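Long-range contacts in surface glycan binding protein B (Bacteroides ovatus, PDB 6E57), which binds mixed-linkage beta-glucan at the cell surface of Bacteroides ovatus, supporting cereal glucan utilization: residues Asp132-Lys137 against Asn208-Asp213; Arg152-Asn157 against Ala180-Leu185; Ile246-Ile251 against Thr282-Ser287; Ser315-Val320 against Tyr413-Thr418; Lys331-Ile336 against Ala403-Val408. All blocks are in the same frame, centred on the assembly; numbering follows the deposited sequence.

Contact 1: Asp132-Lys137 against Asn208-Asp213; sequences DDPQSK and NQYGAD
The Y210 ring is covered on one face by P134, whose CD carbon lies 3.5 Å from the ring centroid and only 7° off the normal, a CH-pi contact over the centre of the phenol. The carboxylate of D133 comes to the same ring obliquely, its OD1 3.4 Å from Y210 CE2 and its plane turned 56° from that of the ring. With CG anti to its carbonyl carbon (chi1 -52°), Y210 carries its ring across to the proline. D133 OD1 also forms a salt bridge with R59, and Y210 OH is hydrogen-bonded to D204, which tie down the polar ends of both side chains. Farther along, S136 CB and A212 CB meet at 4.3 Å. No direct hydrogen bond joins the two segments. Instead, a water donates to P134 O at 3.1 Å and to G211 O at 3.0 Å, bridging two carbonyls that cannot bond directly. R143 bonds both S136 OG and A212 O; S136 OG is also bonded to the backbone O of Y154. The contact thus joins the loop and weak strand of 132-137 to strand 209-217 through proline-aromatic packing, one water and a shared arginine, with the buried carbonyls satisfied by these intermediaries.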
# COMPACT_ATOMS: atom_id res chain seq x y z
N ASP A 132 8.66 -22.76 7.41
CA ASP A 132 7.81 -23.30 8.47
C ASP A 132 7.60 -22.29 9.60
O ASP A 132 6.78 -22.52 10.48
CB ASP A 132 8.39 -24.62 9.01
CG ASP A 132 8.17 -25.83 8.13
OD1 ASP A 132 7.42 -25.72 7.13
OD2 ASP A 132 8.74 -26.90 8.45
N ASP A 133 8.35 -21.18 9.59
CA ASP A 133 8.25 -20.14 10.64
C ASP A 133 6.88 -19.47 10.58
O ASP A 133 6.36 -19.23 9.50
CB ASP A 133 9.30 -19.05 10.47
CG ASP A 133 10.71 -19.42 10.91
OD1 ASP A 133 10.91 -20.58 11.31
OD2 ASP A 133 11.59 -18.54 10.85
N PRO A 134 6.27 -19.14 11.74
CA PRO A 134 5.22 -18.12 11.79
C PRO A 134 5.80 -16.79 11.30
O PRO A 134 6.84 -16.35 11.80
CB PRO A 134 4.80 -18.05 13.27
CG PRO A 134 5.30 -19.36 13.86
CD PRO A 134 6.53 -19.73 13.06
N GLN A 135 5.13 -16.18 10.32
CA GLN A 135 5.64 -14.99 9.66
C GLN A 135 4.47 -14.11 9.21
O GLN A 135 3.36 -14.60 9.02
CB GLN A 135 6.53 -15.39 8.48
CG GLN A 135 5.81 -16.20 7.40
CD GLN A 135 6.79 -16.96 6.55
OE1 GLN A 135 7.05 -16.60 5.40
NE2 GLN A 135 7.36 -18.02 7.11
N SER A 136 4.75 -12.82 9.05
CA SER A 136 3.75 -11.84 8.66
C SER A 136 4.42 -10.62 8.04
O SER A 136 5.36 -10.07 8.61
CB SER A 136 2.89 -11.45 9.84
OG SER A 136 1.84 -10.59 9.45
N LYS A 137 3.94 -10.22 6.86
CA LYS A 137 4.23 -8.94 6.23
C LYS A 137 2.94 -8.13 6.11
O LYS A 137 1.83 -8.66 6.32
CB LYS A 137 4.84 -9.12 4.84
CG LYS A 137 6.10 -9.98 4.79
CD LYS A 137 6.89 -9.82 3.51
CE LYS A 137 8.27 -10.43 3.60
NZ LYS A 137 9.25 -9.64 2.81
N ASN A 208 9.35 -20.23 21.54
CA ASN A 208 10.14 -19.73 20.41
C ASN A 208 9.54 -18.42 19.90
O ASN A 208 8.32 -18.23 19.93
CB ASN A 208 10.21 -20.75 19.27
CG ASN A 208 10.80 -22.08 19.70
OD1 ASN A 208 11.81 -22.12 20.39
ND2 ASN A 208 10.16 -23.17 19.29
N GLN A 209 10.42 -17.54 19.40
CA GLN A 209 10.04 -16.20 18.97
C GLN A 209 10.44 -15.99 17.50
O GLN A 209 11.48 -16.49 17.06
CB GLN A 209 10.68 -15.17 19.90
CG GLN A 209 10.21 -15.30 21.34
CD GLN A 209 10.64 -14.14 22.19
OE1 GLN A 209 11.66 -13.50 21.95
NE2 GLN A 209 9.84 -13.85 23.21
N TYR A 210 9.60 -15.27 16.76
CA TYR A 210 9.78 -15.01 15.34
C TYR A 210 9.41 -13.55 15.04
O TYR A 210 8.48 -13.01 15.64
CB TYR A 210 8.90 -15.94 14.50
CG TYR A 210 9.04 -17.41 14.83
CD1 TYR A 210 8.25 -17.99 15.81
CD2 TYR A 210 9.95 -18.21 14.17
CE1 TYR A 210 8.37 -19.34 16.12
CE2 TYR A 210 10.08 -19.56 14.46
CZ TYR A 210 9.28 -20.12 15.44
OH TYR A 210 9.40 -21.45 15.74
N GLY A 211 10.15 -12.94 14.11
CA GLY A 211 9.95 -11.54 13.74
C GLY A 211 8.77 -11.36 12.81
O GLY A 211 8.50 -12.23 11.98
N ALA A 212 8.06 -10.24 12.97
CA ALA A 212 6.88 -9.91 12.16
C ALA A 212 6.85 -8.41 11.81
O ALA A 212 5.77 -7.85 11.58
CB ALA A 212 5.64 -10.34 12.90
N ASP A 213 8.02 -7.77 11.76
CA ASP A 213 8.20 -6.41 11.25
C ASP A 213 7.38 -5.41 12.09
O ASP A 213 7.08 -5.69 13.25
CB ASP A 213 7.91 -6.37 9.74
CG ASP A 213 9.17 -6.39 8.90
OD1 ASP A 213 10.10 -5.61 9.21
OD2 ASP A 213 9.23 -7.19 7.94
O HOH W 1 9.42 -14.91 11.01

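Contact 2: Arg152-Asn157 against Ala180-Leu185. With NA (sodium ion), chain N; PO4 (phosphate ion), chain M; PO4 (phosphate ion), chain L; PO4 (phosphate ion), chain J.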
# COMPACT_ATOMS: atom_id res chain seq x y z
N ARG A 152 -5.27 -6.95 12.51
CA ARG A 152 -5.04 -8.19 11.77
C ARG A 152 -3.57 -8.31 11.37
O ARG A 152 -2.94 -7.32 10.99
CB ARG A 152 -5.86 -8.23 10.47
CG ARG A 152 -7.33 -7.90 10.64
CD ARG A 152 -8.03 -7.89 9.30
NE ARG A 152 -9.47 -8.02 9.47
CZ ARG A 152 -10.29 -8.46 8.53
NH1 ARG A 152 -9.83 -8.71 7.32
NH2 ARG A 152 -11.57 -8.64 8.81
N LEU A 153 -3.05 -9.54 11.44
CA LEU A 153 -1.82 -9.95 10.78
C LEU A 153 -2.18 -10.97 9.69
O LEU A 153 -2.94 -11.90 9.94
CB LEU A 153 -0.87 -10.57 11.81
CG LEU A 153 -0.45 -9.66 12.97
CD1 LEU A 153 0.35 -10.45 14.00
CD2 LEU A 153 0.35 -8.47 12.48
N TYR A 154 -1.63 -10.76 8.49
CA TYR A 154 -1.65 -11.73 7.40
C TYR A 154 -0.24 -12.31 7.24
O TYR A 154 0.74 -11.60 7.41
CB TYR A 154 -2.09 -11.08 6.08
CG TYR A 154 -3.52 -10.62 6.04
CD1 TYR A 154 -4.55 -11.51 5.79
CD2 TYR A 154 -3.86 -9.29 6.24
CE1 TYR A 154 -5.87 -11.10 5.74
CE2 TYR A 154 -5.17 -8.86 6.20
CZ TYR A 154 -6.18 -9.77 5.95
OH TYR A 154 -7.48 -9.36 5.91
N GLY A 155 -0.17 -13.60 6.89
CA GLY A 155 1.10 -14.26 6.64
C GLY A 155 0.94 -15.76 6.47
O GLY A 155 0.06 -16.21 5.73
N SER A 156 1.80 -16.52 7.16
CA SER A 156 1.86 -17.98 7.08
C SER A 156 2.11 -18.57 8.47
O SER A 156 2.80 -17.96 9.30
CB SER A 156 2.92 -18.42 6.11
OG SER A 156 2.74 -17.81 4.84
N ASN A 157 1.54 -19.75 8.70
CA ASN A 157 1.76 -20.57 9.90
C ASN A 157 1.38 -19.79 11.17
O ASN A 157 1.89 -20.08 12.25
CB ASN A 157 3.21 -21.06 9.97
CG ASN A 157 3.64 -21.75 8.70
OD1 ASN A 157 4.63 -21.36 8.08
ND2 ASN A 157 2.91 -22.78 8.29
N ALA A 180 -13.17 -16.43 3.67
CA ALA A 180 -13.40 -16.72 2.25
C ALA A 180 -12.18 -16.25 1.44
O ALA A 180 -11.80 -16.88 0.45
CB ALA A 180 -14.67 -16.06 1.78
N ASP A 181 -11.60 -15.12 1.87
CA ASP A 181 -10.32 -14.62 1.37
C ASP A 181 -9.21 -15.18 2.28
O ASP A 181 -9.36 -16.26 2.85
CB ASP A 181 -10.32 -13.09 1.28
CG ASP A 181 -11.59 -12.50 0.71
OD1 ASP A 181 -12.24 -13.18 -0.11
OD2 ASP A 181 -11.93 -11.37 1.10
N GLU A 182 -8.10 -14.44 2.40
CA GLU A 182 -6.95 -14.88 3.19
C GLU A 182 -7.33 -14.90 4.68
O GLU A 182 -8.03 -14.01 5.16
CB GLU A 182 -5.73 -13.99 2.95
CG GLU A 182 -4.44 -14.62 3.44
CD GLU A 182 -3.16 -13.85 3.15
OE1 GLU A 182 -3.24 -12.75 2.56
OE2 GLU A 182 -2.08 -14.36 3.52
N ASN A 183 -6.85 -15.94 5.37
CA ASN A 183 -6.98 -16.06 6.82
C ASN A 183 -6.03 -15.06 7.48
O ASN A 183 -5.03 -14.64 6.88
CB ASN A 183 -6.66 -17.48 7.31
CG ASN A 183 -7.55 -18.54 6.71
OD1 ASN A 183 -8.57 -18.24 6.09
ND2 ASN A 183 -7.16 -19.79 6.89
N TYR A 184 -6.34 -14.69 8.72
CA TYR A 184 -5.58 -13.69 9.44
C TYR A 184 -5.58 -13.99 10.94
O TYR A 184 -6.44 -14.73 11.42
CB TYR A 184 -6.14 -12.29 9.15
CG TYR A 184 -7.61 -12.12 9.42
CD1 TYR A 184 -8.06 -11.70 10.66
CD2 TYR A 184 -8.56 -12.34 8.43
CE1 TYR A 184 -9.41 -11.51 10.92
CE2 TYR A 184 -9.91 -12.17 8.67
CZ TYR A 184 -10.34 -11.75 9.92
OH TYR A 184 -11.67 -11.58 10.18
N LEU A 185 -4.60 -13.41 11.64
CA LEU A 185 -4.52 -13.49 13.08
C LEU A 185 -5.08 -12.18 13.66
O LEU A 185 -4.50 -11.12 13.49
CB LEU A 185 -3.06 -13.71 13.49
CG LEU A 185 -2.83 -14.13 14.94
CD1 LEU A 185 -3.42 -15.51 15.21
CD2 LEU A 185 -1.34 -14.12 15.27
NA NA N . -1.33 -17.25 3.91
P PO4 M . -5.38 -18.98 3.26
O1 PO4 M . -4.68 -20.30 3.02
O2 PO4 M . -5.54 -18.23 1.96
O3 PO4 M . -4.56 -18.13 4.22
O4 PO4 M . -6.74 -19.25 3.86
P PO4 L . -12.89 -10.63 5.69
O1 PO4 L . -11.75 -10.98 4.76
O2 PO4 L . -13.07 -11.73 6.71
O3 PO4 L . -14.17 -10.48 4.90
O4 PO4 L . -12.56 -9.34 6.41
P PO4 J . -1.52 -20.42 6.76
O1 PO4 J . -0.33 -20.78 5.90
O2 PO4 J . -2.13 -21.67 7.33
O3 PO4 J . -2.54 -19.69 5.91
O4 PO4 J . -1.08 -19.52 7.89
O HOH W 2 -2.45 -15.49 6.88
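L153 and L185 form an antiparallel hydrogen-bonded pair in the small three-stranded sheet 150-154, 184-188 and 175-177, just before the chain turns a corner at G155. L185 N donates to L153 O at 2.8 Å and L153 N to L185 O at 3.0 Å, while their CB atoms meet on the buried face, where both side chains rest on I164. Beside the pair, the guanidinium of R152 lies flat on Y184, centres 3.9 Å apart and planes at 15°, making a stacked cation-pi contact. The arginine chain, extended from CG to NE, crosses the ring obliquely, and CD adds a CH-pi contact over the same face. In the guanidinium plane, NH1 donates to Y154 OH at 2.8 Å, and both NH1 and NH2 hold O4 of a phosphate ion, probably from the crystallisation liquor. Y184 places CG between its backbone N and carbonyl carbon (chi1 54°); its CB lies over the face of Y154, and the two rings form an offset edge-to-face pair, planes at 63°. At the corner, G155 O binds the sodium ion at 2.5 Å, with E182 OE2 3.0 Å from the metal. A water accepts from G155 N and donates to N183 O. Stacking and in-plane bonds fix the rotation of the guanidinium, whose charge the phosphate probably balances, whereas the sodium ion and nearby E182 carboxylate probably attract each other.

Contact 3: Ile246-Ile251 against Thr282-Ser287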
# COMPACT_ATOMS: atom_id res chain seq x y z
N ILE A 246 -14.37 11.52 13.06
CA ILE A 246 -14.49 12.61 12.08
C ILE A 246 -15.87 13.27 12.23
O ILE A 246 -16.90 12.60 12.25
CB ILE A 246 -14.25 12.10 10.65
CG1 ILE A 246 -12.80 11.64 10.47
CG2 ILE A 246 -14.64 13.16 9.62
CD1 ILE A 246 -12.43 11.21 9.06
N ALA A 247 -15.85 14.61 12.34
CA ALA A 247 -17.05 15.44 12.46
C ALA A 247 -17.42 16.04 11.09
O ALA A 247 -18.60 16.21 10.80
CB ALA A 247 -16.81 16.52 13.48
N SER A 248 -16.41 16.38 10.29
CA SER A 248 -16.63 17.01 8.98
C SER A 248 -15.40 16.84 8.08
O SER A 248 -14.28 16.70 8.56
CB SER A 248 -16.98 18.46 9.15
OG SER A 248 -15.95 19.15 9.83
N LEU A 249 -15.66 16.85 6.76
CA LEU A 249 -14.65 16.94 5.71
C LEU A 249 -14.98 18.15 4.82
O LEU A 249 -16.14 18.39 4.51
CB LEU A 249 -14.67 15.65 4.88
CG LEU A 249 -14.28 14.37 5.62
CD1 LEU A 249 -14.65 13.14 4.81
CD2 LEU A 249 -12.80 14.36 5.96
N THR A 250 -13.94 18.89 4.43
CA THR A 250 -14.08 20.04 3.53
C THR A 250 -13.28 19.78 2.25
O THR A 250 -12.08 19.58 2.30
CB THR A 250 -13.64 21.33 4.23
OG1 THR A 250 -14.46 21.49 5.39
CG2 THR A 250 -13.75 22.56 3.36
N ILE A 251 -13.98 19.75 1.11
CA ILE A 251 -13.39 19.62 -0.23
C ILE A 251 -13.78 20.87 -1.02
O ILE A 251 -14.89 21.38 -0.88
CB ILE A 251 -13.86 18.32 -0.93
CG1 ILE A 251 -13.86 17.12 0.02
CG2 ILE A 251 -13.03 18.04 -2.18
CD1 ILE A 251 -15.20 16.82 0.64
N THR A 282 -9.56 18.81 3.60
CA THR A 282 -9.18 18.74 5.01
C THR A 282 -10.34 18.12 5.79
O THR A 282 -11.38 17.80 5.20
CB THR A 282 -8.82 20.13 5.56
OG1 THR A 282 -9.99 20.94 5.47
CG2 THR A 282 -7.67 20.78 4.83
N GLY A 283 -10.16 17.95 7.10
CA GLY A 283 -11.20 17.44 7.98
C GLY A 283 -10.97 17.85 9.42
O GLY A 283 -9.87 18.27 9.77
N LYS A 284 -12.01 17.71 10.24
CA LYS A 284 -11.98 18.03 11.67
C LYS A 284 -12.60 16.88 12.47
O LYS A 284 -13.63 16.33 12.07
CB LYS A 284 -12.74 19.34 11.94
CG LYS A 284 -12.05 20.61 11.45
CD LYS A 284 -10.91 21.07 12.33
CE LYS A 284 -10.06 22.16 11.71
NZ LYS A 284 -9.24 21.64 10.59
N THR A 285 -11.96 16.52 13.59
CA THR A 285 -12.48 15.52 14.53
C THR A 285 -13.52 16.20 15.44
O THR A 285 -13.76 17.41 15.32
CB THR A 285 -11.35 14.86 15.32
OG1 THR A 285 -10.77 15.82 16.20
CG2 THR A 285 -10.27 14.28 14.43
N ARG A 286 -14.12 15.42 16.34
CA ARG A 286 -15.10 15.92 17.31
C ARG A 286 -14.39 16.78 18.36
O ARG A 286 -14.93 17.78 18.81
CB ARG A 286 -15.87 14.76 17.96
CG ARG A 286 -16.65 13.91 16.96
CD ARG A 286 -17.80 13.15 17.58
NE ARG A 286 -18.31 12.11 16.69
CZ ARG A 286 -19.01 12.35 15.58
NH1 ARG A 286 -19.31 13.58 15.23
NH2 ARG A 286 -19.40 11.34 14.81
N SER A 287 -13.17 16.37 18.74
CA SER A 287 -12.34 17.09 19.70
C SER A 287 -11.88 18.44 19.11
O SER A 287 -11.59 19.37 19.86
CB SER A 287 -11.17 16.26 20.15
OG SER A 287 -10.26 16.03 19.09
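L249 and G283 face each other at the closely packed centre of this antiparallel pair, their CA atoms 4.2 Å apart. G283 CA lies against L249 CD2, at 4.0 Å, and S248 O. Backbone bonds flank the pair: K284 N to S248 O, then T250 N to T282 O and T282 N to T250 O, both 2.9 Å. Toward I246 the register slips by one in a classic beta bulge. There K284 O accepts a bond of 2.8 Å from A247 N and a weak one of 3.3 Å from S248 N. The looser side is the solvent-exposed end, where the extended R286 chain brings its guanidinium face over I246 O without bonding it; that oxygen is held by Q262. The exposed K284 meets S248 OG through CB, then bends away. Strand 246-251 lies between 254-256, joined by backbone bonds of L249 with V256 and by the T250-T255 hydroxyl bond, and 277-285, whose far neighbour is the long strand 299-315; I246 packs on V291.

Contact 4: Ser315-Val320 against Tyr413-Thr418. With PO4 (phosphate ion), chain K.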
# COMPACT_ATOMS: atom_id res chain seq x y z
N SER A 315 -28.31 3.57 -20.96
CA SER A 315 -28.96 2.94 -19.81
C SER A 315 -30.00 1.92 -20.30
O SER A 315 -30.65 2.14 -21.32
CB SER A 315 -29.59 3.99 -18.94
OG SER A 315 -30.09 3.43 -17.75
N GLY A 316 -30.14 0.81 -19.57
CA GLY A 316 -31.14 -0.22 -19.90
C GLY A 316 -30.77 -1.59 -19.36
O GLY A 316 -30.20 -1.70 -18.28
N HIS A 317 -31.13 -2.64 -20.11
CA HIS A 317 -30.91 -4.04 -19.73
C HIS A 317 -30.88 -4.90 -21.00
O HIS A 317 -31.90 -5.47 -21.40
CB HIS A 317 -31.99 -4.48 -18.74
CG HIS A 317 -31.80 -5.86 -18.20
ND1 HIS A 317 -30.76 -6.18 -17.34
CD2 HIS A 317 -32.50 -7.00 -18.38
CE1 HIS A 317 -30.83 -7.45 -17.02
NE2 HIS A 317 -31.89 -7.98 -17.64
N HIS A 318 -29.70 -4.98 -21.62
CA HIS A 318 -29.51 -5.53 -22.96
C HIS A 318 -28.66 -6.81 -22.93
O HIS A 318 -27.47 -6.75 -22.64
CB HIS A 318 -28.87 -4.47 -23.86
CG HIS A 318 -28.75 -4.90 -25.28
ND1 HIS A 318 -29.74 -4.67 -26.21
CD2 HIS A 318 -27.76 -5.57 -25.92
CE1 HIS A 318 -29.37 -5.17 -27.37
NE2 HIS A 318 -28.16 -5.72 -27.22
N TYR A 319 -29.29 -7.94 -23.27
CA TYR A 319 -28.63 -9.24 -23.27
C TYR A 319 -27.63 -9.32 -24.42
O TYR A 319 -27.87 -8.74 -25.49
CB TYR A 319 -29.64 -10.39 -23.38
CG TYR A 319 -29.02 -11.76 -23.24
CD1 TYR A 319 -28.43 -12.16 -22.05
CD2 TYR A 319 -28.99 -12.65 -24.31
CE1 TYR A 319 -27.84 -13.41 -21.92
CE2 TYR A 319 -28.40 -13.90 -24.19
CZ TYR A 319 -27.83 -14.28 -22.99
OH TYR A 319 -27.24 -15.51 -22.85
N VAL A 320 -26.52 -10.04 -24.20
CA VAL A 320 -25.46 -10.24 -25.18
C VAL A 320 -25.17 -11.74 -25.30
O VAL A 320 -24.88 -12.39 -24.30
CB VAL A 320 -24.19 -9.47 -24.78
CG1 VAL A 320 -23.05 -9.71 -25.77
CG2 VAL A 320 -24.45 -7.99 -24.61
N TYR A 413 -25.76 -9.12 -19.36
CA TYR A 413 -26.51 -7.96 -19.79
C TYR A 413 -25.65 -6.71 -19.59
O TYR A 413 -24.91 -6.65 -18.61
CB TYR A 413 -27.79 -7.79 -18.97
CG TYR A 413 -28.80 -8.90 -19.09
CD1 TYR A 413 -28.75 -10.00 -18.26
CD2 TYR A 413 -29.84 -8.82 -20.01
CE1 TYR A 413 -29.69 -11.02 -18.35
CE2 TYR A 413 -30.78 -9.83 -20.11
CZ TYR A 413 -30.71 -10.93 -19.28
OH TYR A 413 -31.64 -11.92 -19.38
N VAL A 414 -25.77 -5.75 -20.50
CA VAL A 414 -25.21 -4.41 -20.31
C VAL A 414 -26.32 -3.54 -19.72
O VAL A 414 -27.39 -3.41 -20.31
CB VAL A 414 -24.68 -3.83 -21.64
CG1 VAL A 414 -24.33 -2.36 -21.51
CG2 VAL A 414 -23.49 -4.63 -22.15
N ASP A 415 -26.05 -2.95 -18.54
CA ASP A 415 -27.05 -2.21 -17.77
C ASP A 415 -26.76 -0.70 -17.78
O ASP A 415 -27.69 0.10 -17.67
CB ASP A 415 -27.12 -2.72 -16.33
CG ASP A 415 -27.58 -4.16 -16.19
OD1 ASP A 415 -28.51 -4.55 -16.94
OD2 ASP A 415 -27.02 -4.88 -15.33
N LEU A 416 -25.48 -0.31 -17.88
CA LEU A 416 -25.08 1.10 -17.90
C LEU A 416 -23.73 1.25 -18.63
O LEU A 416 -22.87 0.37 -18.55
CB LEU A 416 -24.98 1.61 -16.46
CG LEU A 416 -24.99 3.13 -16.29
CD1 LEU A 416 -26.38 3.70 -16.54
CD2 LEU A 416 -24.51 3.52 -14.91
N VAL A 417 -23.57 2.36 -19.34
CA VAL A 417 -22.28 2.78 -19.89
C VAL A 417 -22.09 4.26 -19.56
O VAL A 417 -22.94 5.08 -19.91
CB VAL A 417 -22.18 2.52 -21.40
CG1 VAL A 417 -20.81 2.92 -21.94
CG2 VAL A 417 -22.49 1.08 -21.76
N THR A 418 -20.97 4.58 -18.90
CA THR A 418 -20.64 5.94 -18.51
C THR A 418 -19.22 6.28 -18.98
O THR A 418 -18.45 5.39 -19.34
CB THR A 418 -20.77 6.15 -17.00
OG1 THR A 418 -19.70 5.46 -16.35
CG2 THR A 418 -22.10 5.68 -16.45
P PO4 K . -28.52 -17.94 -25.97
O1 PO4 K . -27.81 -19.27 -26.05
O2 PO4 K . -28.42 -17.23 -27.30
O3 PO4 K . -27.88 -17.08 -24.90
O4 PO4 K . -29.97 -18.18 -25.63
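H317 holds CG anti to its backbone N (chi1 -175°) and Y413 holds CG beside its own (chi1 -63°), which lays the imidazole over the phenol in an offset stack, centroids 3.8 Å apart and planes at 15°. The opposite face of Y413 receives the edge of Y319 at a centroid distance of 5.2 Å. The imidazole is further fixed by D415: H317 ND1 donates to OD1 at 2.8 Å, on the syn side of a carboxylate nearly coplanar with the ring. The second oxygen, OD2, is bonded to S355, and Y413 OH to E357. H318 and V414 exchange two backbone bonds, and G316 N donates to D415 O at 3.2 Å. Y319 OH donates to a phosphate ion, probably from the crystallisation liquor. Between S315 and H318 the register shifts by one, while D415 and L416 together face V353 of the next strand in a classic beta bulge. This aromatic cluster belongs to an antiparallel beta-sheet of the C-terminal glycan-binding region, with the V320 side chain about 10 Å from a glucose unit of the bound glycan.

Contact 5: Lys331-Ile336 against Ala403-Val408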
# COMPACT_ATOMS: atom_id res chain seq x y z
N LYS A 331 -27.17 -10.08 -30.25
CA LYS A 331 -25.94 -10.82 -30.52
C LYS A 331 -24.76 -10.04 -29.92
O LYS A 331 -23.79 -10.64 -29.43
CB LYS A 331 -25.69 -11.06 -32.01
CG LYS A 331 -24.48 -11.94 -32.29
CD LYS A 331 -24.22 -12.23 -33.74
CE LYS A 331 -23.02 -13.14 -33.93
NZ LYS A 331 -22.87 -13.56 -35.34
N THR A 332 -24.85 -8.71 -30.00
CA THR A 332 -23.88 -7.79 -29.43
C THR A 332 -24.63 -6.64 -28.74
O THR A 332 -25.85 -6.55 -28.82
CB THR A 332 -22.96 -7.22 -30.51
OG1 THR A 332 -23.75 -6.38 -31.36
CG2 THR A 332 -22.28 -8.29 -31.34
N PHE A 333 -23.87 -5.77 -28.08
CA PHE A 333 -24.35 -4.48 -27.65
C PHE A 333 -23.77 -3.41 -28.57
O PHE A 333 -22.60 -3.07 -28.46
CB PHE A 333 -23.97 -4.22 -26.18
CG PHE A 333 -24.23 -2.81 -25.71
CD1 PHE A 333 -25.47 -2.44 -25.23
CD2 PHE A 333 -23.22 -1.86 -25.76
CE1 PHE A 333 -25.71 -1.14 -24.81
CE2 PHE A 333 -23.46 -0.56 -25.33
CZ PHE A 333 -24.71 -0.21 -24.85
N GLY A 334 -24.59 -2.92 -29.52
CA GLY A 334 -24.33 -1.69 -30.27
C GLY A 334 -24.80 -0.49 -29.46
O GLY A 334 -24.32 -0.26 -28.36
N LEU A 335 -25.74 0.27 -30.01
CA LEU A 335 -26.65 1.15 -29.25
C LEU A 335 -25.97 2.42 -28.73
O LEU A 335 -26.67 3.34 -28.30
CB LEU A 335 -27.31 0.36 -28.10
CG LEU A 335 -28.22 -0.80 -28.54
CD1 LEU A 335 -28.98 -1.37 -27.35
CD2 LEU A 335 -29.19 -0.36 -29.62
N ILE A 336 -24.64 2.51 -28.76
CA ILE A 336 -23.97 3.80 -28.64
C ILE A 336 -23.35 4.13 -29.99
O ILE A 336 -22.41 3.46 -30.42
CB ILE A 336 -22.94 3.83 -27.50
CG1 ILE A 336 -23.57 3.47 -26.15
CG2 ILE A 336 -22.25 5.19 -27.44
CD1 ILE A 336 -22.58 3.39 -25.02
N ALA A 403 -15.87 1.03 -37.33
CA ALA A 403 -17.33 0.96 -37.29
C ALA A 403 -17.88 0.98 -35.85
O ALA A 403 -18.94 0.41 -35.59
CB ALA A 403 -17.80 -0.27 -38.04
N GLY A 404 -17.19 1.66 -34.94
CA GLY A 404 -17.74 1.99 -33.63
C GLY A 404 -17.38 0.99 -32.54
O GLY A 404 -16.43 0.23 -32.66
N PHE A 405 -18.18 1.01 -31.47
CA PHE A 405 -17.93 0.29 -30.24
C PHE A 405 -18.93 -0.87 -30.12
O PHE A 405 -20.10 -0.71 -30.45
CB PHE A 405 -18.05 1.26 -29.06
CG PHE A 405 -18.01 0.63 -27.69
CD1 PHE A 405 -16.80 0.29 -27.10
CD2 PHE A 405 -19.18 0.40 -26.98
CE1 PHE A 405 -16.77 -0.28 -25.84
CE2 PHE A 405 -19.15 -0.18 -25.72
CZ PHE A 405 -17.94 -0.51 -25.15
N LEU A 406 -18.45 -2.02 -29.65
CA LEU A 406 -19.29 -3.17 -29.31
C LEU A 406 -18.90 -3.71 -27.93
O LEU A 406 -17.73 -3.70 -27.56
CB LEU A 406 -19.12 -4.27 -30.36
CG LEU A 406 -19.68 -4.00 -31.76
CD1 LEU A 406 -19.46 -5.21 -32.65
CD2 LEU A 406 -21.16 -3.67 -31.71
N CYS A 407 -19.90 -4.19 -27.19
CA CYS A 407 -19.70 -5.17 -26.13
C CYS A 407 -20.16 -6.54 -26.66
O CYS A 407 -21.29 -6.70 -27.13
CB CYS A 407 -20.45 -4.80 -24.86
SG CYS A 407 -19.69 -3.41 -23.98
N VAL A 408 -19.24 -7.50 -26.58
CA VAL A 408 -19.35 -8.80 -27.20
C VAL A 408 -19.23 -9.85 -26.10
O VAL A 408 -18.72 -9.55 -25.02
CB VAL A 408 -18.27 -8.91 -28.29
CG1 VAL A 408 -17.71 -10.31 -28.46
CG2 VAL A 408 -18.75 -8.35 -29.62
O HOH W 3 -21.92 0.95 -29.20
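F333 and C407 carry the polar part of the contact as a single antiparallel bridge: F333 N donates to C407 O at 2.9 Å, and C407 N returns a bond of 3.2 Å to F333 O. The same carbonyl is approached by L406 CA at 3.4 Å in a CA-H...O contact. Near I336 a water lies 2.8 Å from both I336 O and F405 O, linking the two carbonyls. The loop 331-336 thereby runs against strand 405-409 at the edge of a three-stranded antiparallel sheet, beside the glycan pocket seen in this structure, to which K331 belongs. K331 NZ is hydrogen-bonded to a glucose O2 and forms a salt bridge with D326; W372 of the pocket rests on T332, L406 and V408. Van der Waals contacts make up the rest. T332 keeps OG1 between its backbone N and carbonyl carbon (chi1 68°), turning CG2 alongside V408 CG2 at 3.9 Å and OG1 to L406 CD2. On the buried side, F333 CB meets C407 CB at 3.8 Å, the cysteine sulfur stands obliquely to the F333 ring, and F333 and F405 approach edge against edge through their CE2 atoms. W314 turns edge-to-face with F333, and F341 stacks on F405.

Overall arrangement
The contacts mark three regions of an elongated, largely beta chain. Contacts 1 and 2 lie 13 Å apart between centres and touch through the backbones of Q135 and S156; contact 2 is nested in the loop that contact 1 closes. Contact 3 follows in series, its centre about 38 Å from contact 1 and 33 Å from contact 2, in the next set of strands. Contacts 4 and 5 come last, centres 11 Å apart, with 5 nested in 4; H318 NE2 bonds T332 O, and strands 405-409 and 412-419 are consecutive. Contacts 4 and 5 lie opposite contact 1 across the chain's centre, and the glycan site lies far from contacts 1 and 2, consistent with presenting it outward.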